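Local coordinates for gamma-glutamyltranspeptidase (Ggt) (Helicobacter pylori 26695, PDB 5BPK) that transfers the gamma-glutamyl group of substrates such as glutathione to water or an acceptor, as an N-terminal nucleophile hydrolase whose precursor cleaves itself into the two chains, at the interface of chains A and B. Sequence-based numbering; all coordinates share one arbitrary frame. Chains: chain A, Gamma-glutamyltranspeptidase (Ggt); chain B, Gamma-glutamyltranspeptidase (Ggt).

Contact 1: the interface of chains A and B. Residues chain A 127-128, 186; chain B 39, 42, 53.
A:Ser127 and A:Glu128 lie on a loop of the larger chain and meet B:Asn39, B:Asp42 and B:Leu53 of the smaller, catalytic chain of this N-terminal nucleophile (Ntn) hydrolase. A:Ser127 donates from its hydroxyl OG to the carboxylate OD1 of B:Asp42 at 2.7 Å, arriving on the anti side and 27° out of the carboxylate plane. The other carboxylate oxygen, OD2, takes the backbone N of B:Leu53 on its syn lone pair at 3.1 Å, which, with the serine bond, should limit the rotation of the carboxylate. B:Asp42 points its CG away from its own backbone N (chi1 -168°), off the short helix 40-43 and toward the serine. The amide ND2 of B:Asn39 donates to a lone pair of the A:Glu128 carbonyl O at 2.7 Å, in the carbonyl plane, though the oxygen is tilted 23° from the asparagine's amide plane. That same oxygen sits at the edge of the A:Arg186 guanidinium, 3.0 Å from NH2. Apolar contact is slight: CD2 of B:Leu53 rests against the carboxylate carbon CD of A:Glu128 at 3.9 Å. B:Asn39 and B:Asp42 each come directly before a ligand-pocket residue, B:Glu40 and B:Asp43, so the bonds may steady that wall.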
# COMPACT_ATOMS: atom_id res chain seq x y z
N SER A 127 13.35 7.30 -13.54
CA SER A 127 12.12 6.67 -13.04
C SER A 127 11.82 7.00 -11.57
O SER A 127 10.80 6.55 -11.03
CB SER A 127 12.20 5.14 -13.23
OG SER A 127 13.04 4.52 -12.27
N GLU A 128 12.70 7.78 -10.93
CA GLU A 128 12.66 7.99 -9.47
C GLU A 128 12.44 9.44 -9.04
O GLU A 128 11.64 9.71 -8.15
CB GLU A 128 13.96 7.49 -8.84
CG GLU A 128 14.22 6.00 -8.96
CD GLU A 128 15.49 5.55 -8.24
OE1 GLU A 128 15.77 6.06 -7.15
OE2 GLU A 128 16.19 4.66 -8.76
N ARG A 186 16.71 15.82 -2.82
CA ARG A 186 15.76 15.55 -3.90
C ARG A 186 14.88 16.78 -4.13
O ARG A 186 14.71 17.20 -5.27
CB ARG A 186 14.91 14.32 -3.58
CG ARG A 186 15.73 13.06 -3.32
CD ARG A 186 14.83 11.87 -3.01
NE ARG A 186 14.07 11.47 -4.19
CZ ARG A 186 12.79 11.10 -4.20
NH1 ARG A 186 12.05 11.08 -3.10
NH2 ARG A 186 12.25 10.76 -5.36
N ASN B 39 6.20 8.84 -7.88
CA ASN B 39 7.14 8.18 -8.80
C ASN B 39 6.72 6.73 -9.05
O ASN B 39 7.53 5.79 -9.02
CB ASN B 39 8.63 8.37 -8.39
CG ASN B 39 8.98 7.80 -7.02
OD1 ASN B 39 8.13 7.39 -6.25
ND2 ASN B 39 10.28 7.80 -6.72
N ASP B 42 8.26 3.82 -11.56
CA ASP B 42 9.29 2.84 -11.16
C ASP B 42 8.72 1.46 -10.75
O ASP B 42 9.47 0.51 -10.53
CB ASP B 42 10.17 3.38 -10.02
CG ASP B 42 11.41 2.52 -9.78
OD1 ASP B 42 12.28 2.48 -10.67
OD2 ASP B 42 11.49 1.87 -8.70
N LEU B 53 13.16 -0.13 -7.01
CA LEU B 53 13.43 0.36 -5.64
C LEU B 53 13.30 -0.73 -4.57
O LEU B 53 13.93 -0.63 -3.52
CB LEU B 53 12.50 1.54 -5.31
CG LEU B 53 12.88 2.93 -5.84
CD1 LEU B 53 11.75 3.93 -5.56
CD2 LEU B 53 14.19 3.43 -5.22

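Contact 2: the interface of chains A and B. Residues chain A 41-42, 68, 72; chain B 3-4, 165.
B:Tyr4, on strand 2-8 that starts just after the N-terminal nucleophile B:Thr1 of this Ntn hydrolase, presses its ring against A:Ile68 and A:Leu72 of helix 61-75. With the most surface buried in the patch, it is the centre of the contact. A:Ile68 sets its CG2 methyl over the middle of the ring in a CH-pi contact, 3.5 Å from the centroid. The isoleucine holds that methyl anti to the backbone N and CG1 beside it (chi1 -69°), which sends the short branch, and not the longer one, onto the tyrosine. A:Leu72 comes to the same face but farther out, its CD1 meeting CD1 of B:Tyr4 at the rim at 3.6 Å. The base of the tyrosine lies against the end of strand 38-41: its CB is 3.2 Å from the carbonyl O of A:Leu41 and 3.9 Å from CB of A:Ser42. A:Ser42 also faces B:Asn165, whose amide ND2 comes 3.5 Å from the serine carbonyl carbon C in van der Waals contact. The amide is held within its own chain, since ND2 of B:Asn165 donates to the backbone O of B:His3 at 2.8 Å, nearly along the C=O axis.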
# COMPACT_ATOMS: atom_id res chain seq x y z
N LEU A 41 -8.51 3.87 11.73
CA LEU A 41 -7.10 3.88 12.12
C LEU A 41 -6.17 4.16 10.96
O LEU A 41 -6.24 3.49 9.92
CB LEU A 41 -6.71 2.54 12.75
CG LEU A 41 -7.43 2.09 14.03
CD1 LEU A 41 -6.92 0.71 14.42
CD2 LEU A 41 -7.19 3.10 15.13
N SER A 42 -5.29 5.13 11.15
CA SER A 42 -4.28 5.52 10.18
C SER A 42 -2.95 5.71 10.90
O SER A 42 -2.87 5.64 12.13
CB SER A 42 -4.68 6.82 9.49
OG SER A 42 -4.33 7.97 10.26
N ILE A 68 -10.23 10.54 5.87
CA ILE A 68 -8.84 10.15 6.14
C ILE A 68 -7.92 10.31 4.94
O ILE A 68 -6.82 10.83 5.08
CB ILE A 68 -8.74 8.73 6.71
CG1 ILE A 68 -9.34 8.70 8.13
CG2 ILE A 68 -7.31 8.22 6.73
CD1 ILE A 68 -9.46 7.32 8.72
N LEU A 72 -4.71 12.76 5.37
CA LEU A 72 -3.33 12.27 5.23
C LEU A 72 -2.57 12.97 4.11
O LEU A 72 -1.34 13.09 4.16
CB LEU A 72 -3.32 10.75 5.00
CG LEU A 72 -3.69 9.85 6.17
CD1 LEU A 72 -3.86 8.39 5.70
CD2 LEU A 72 -2.64 9.95 7.28
N HIS B 3 -1.18 2.83 4.91
CA HIS B 3 -2.40 2.04 4.94
C HIS B 3 -3.33 2.55 6.04
O HIS B 3 -2.88 2.85 7.15
CB HIS B 3 -2.13 0.55 5.21
CG HIS B 3 -3.38 -0.26 5.20
ND1 HIS B 3 -3.99 -0.62 4.03
CD2 HIS B 3 -4.21 -0.63 6.20
CE1 HIS B 3 -5.14 -1.21 4.31
NE2 HIS B 3 -5.29 -1.24 5.62
N TYR B 4 -4.63 2.60 5.75
CA TYR B 4 -5.61 2.84 6.80
C TYR B 4 -6.82 1.91 6.71
O TYR B 4 -7.15 1.42 5.64
CB TYR B 4 -5.99 4.32 6.84
CG TYR B 4 -6.63 4.93 5.61
CD1 TYR B 4 -5.85 5.56 4.62
CD2 TYR B 4 -8.01 4.96 5.48
CE1 TYR B 4 -6.45 6.16 3.51
CE2 TYR B 4 -8.62 5.56 4.37
CZ TYR B 4 -7.85 6.18 3.41
OH TYR B 4 -8.48 6.78 2.34
N ASN B 165 -1.95 -0.83 10.16
CA ASN B 165 -3.07 -0.35 10.91
C ASN B 165 -4.19 -1.35 10.68
O ASN B 165 -4.60 -1.56 9.54
CB ASN B 165 -3.43 1.06 10.47
CG ASN B 165 -2.33 2.04 10.77
OD1 ASN B 165 -1.95 2.19 11.94
ND2 ASN B 165 -1.78 2.67 9.74

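Contact 3: the interface of chains A and B. Residues chain A 77, 179-180, 183, 186-187; chain B 23-24.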
# COMPACT_ATOMS: atom_id res chain seq x y z
N PRO A 77 2.57 14.05 4.15
CA PRO A 77 2.90 14.23 2.73
C PRO A 77 3.98 13.31 2.17
O PRO A 77 4.14 13.22 0.95
CB PRO A 77 3.30 15.71 2.64
CG PRO A 77 3.57 16.15 4.01
CD PRO A 77 2.81 15.27 4.94
N THR A 179 12.42 12.61 8.03
CA THR A 179 12.14 12.19 6.65
C THR A 179 12.31 13.38 5.69
O THR A 179 12.82 13.22 4.57
CB THR A 179 10.75 11.54 6.50
OG1 THR A 179 9.72 12.47 6.85
CG2 THR A 179 10.63 10.28 7.37
N LEU A 180 11.91 14.58 6.13
CA LEU A 180 12.16 15.78 5.34
C LEU A 180 13.66 15.94 5.06
O LEU A 180 14.06 16.19 3.92
CB LEU A 180 11.59 17.02 6.03
CG LEU A 180 10.08 17.19 5.96
CD1 LEU A 180 9.68 18.37 6.83
CD2 LEU A 180 9.63 17.40 4.53
N ALA A 183 14.97 13.64 2.38
CA ALA A 183 14.50 14.00 1.03
C ALA A 183 15.04 15.35 0.55
O ALA A 183 14.82 15.75 -0.59
CB ALA A 183 12.97 14.02 0.99
N ARG A 186 16.71 15.82 -2.82
CA ARG A 186 15.76 15.55 -3.90
C ARG A 186 14.88 16.78 -4.13
O ARG A 186 14.71 17.20 -5.27
CB ARG A 186 14.91 14.32 -3.58
CG ARG A 186 15.73 13.06 -3.32
CD ARG A 186 14.83 11.87 -3.01
NE ARG A 186 14.07 11.47 -4.19
CZ ARG A 186 12.79 11.10 -4.20
NH1 ARG A 186 12.05 11.08 -3.10
NH2 ARG A 186 12.25 10.76 -5.36
N PHE A 187 14.34 17.35 -3.05
CA PHE A 187 13.50 18.55 -3.15
C PHE A 187 14.24 19.69 -3.84
O PHE A 187 13.66 20.43 -4.62
CB PHE A 187 13.11 19.08 -1.77
CG PHE A 187 12.15 18.21 -1.00
CD1 PHE A 187 11.07 17.58 -1.60
CD2 PHE A 187 12.29 18.11 0.37
CE1 PHE A 187 10.19 16.84 -0.84
CE2 PHE A 187 11.42 17.36 1.13
CZ PHE A 187 10.36 16.73 0.53
N SER B 23 9.20 7.72 -0.39
CA SER B 23 8.98 8.79 0.55
C SER B 23 9.06 10.12 -0.19
O SER B 23 10.10 10.47 -0.79
CB SER B 23 10.02 8.73 1.66
OG SER B 23 9.76 9.71 2.65
N TYR B 24 7.95 10.87 -0.16
CA TYR B 24 7.77 12.14 -0.89
C TYR B 24 7.74 11.95 -2.41
O TYR B 24 7.94 12.90 -3.17
CB TYR B 24 8.78 13.21 -0.45
CG TYR B 24 8.74 13.49 1.03
CD1 TYR B 24 7.77 14.33 1.57
CD2 TYR B 24 9.64 12.90 1.90
CE1 TYR B 24 7.72 14.59 2.92
CE2 TYR B 24 9.60 13.15 3.25
CZ TYR B 24 8.63 14.00 3.76
OH TYR B 24 8.57 14.24 5.10
O HOH W 1 12.37 10.83 2.99
O HOH W 2 12.98 10.67 -0.42
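The phenol OH of B:Tyr24 and the hydroxyl OG1 of A:Thr179 share a 2.7 Å hydrogen bond whose direction the model does not settle. This bond anchors the far end of a tyrosine that reaches from the catalytic chain of the Ntn hydrolase onto helix 174-187 of the larger chain. With chi1 at 62° the threonine turns OG1 toward the phenol, and the two side chains cross at about a right angle. Along the ring, A:Leu180, A:Ala183 and A:Phe187 all lie toward one face. CD2 of A:Leu180 touches CZ of B:Tyr24 near the phenol end at 3.6 Å. A:Ala183 brings CB to the rim, 3.6 Å from CD2 of B:Tyr24. A:Phe187 stands edge-to-face, its plane turned 74° from that of the tyrosine, with its CZ poised over the inner rim, 3.7 Å from CG of B:Tyr24. Residues one turn apart on the helix thus grip the ring along its length, while the carbonyl group of A:Pro77 lies beyond the CD1 and CE1 rim, displaced toward the opposite face.

Water links the neighbouring residue. Water 1 joins OG of B:Ser23 to the backbone O of A:Thr179. The guanidinium NH1 of A:Arg186 lies 3.1 Å from the carbonyl O of B:Ser23, but its hydrogens are not aimed at that oxygen, so this is not a hydrogen bond; it bonds instead to water 2, which lies 2.9 Å from that same B:Ser23 O.

Contact 1 and contact 3 are neighbours, with the centres of their C-alpha atoms about 12 Å apart, and they share A:Arg186 near the end of helix 174-187. The C-alpha centre of contact 2 is about 24 Å from that of contact 1 and about 19 Å from that of contact 3, and contact 2 draws on helix 61-75 and the first strand of chain B. The larger chain therefore holds the catalytic chain at separate places, from its N-terminal strand to the loops at contacts 1 and 3. Such spread fits two chains cut from one precursor that stay together as a heterodimer, and may keep the new N-terminus in position.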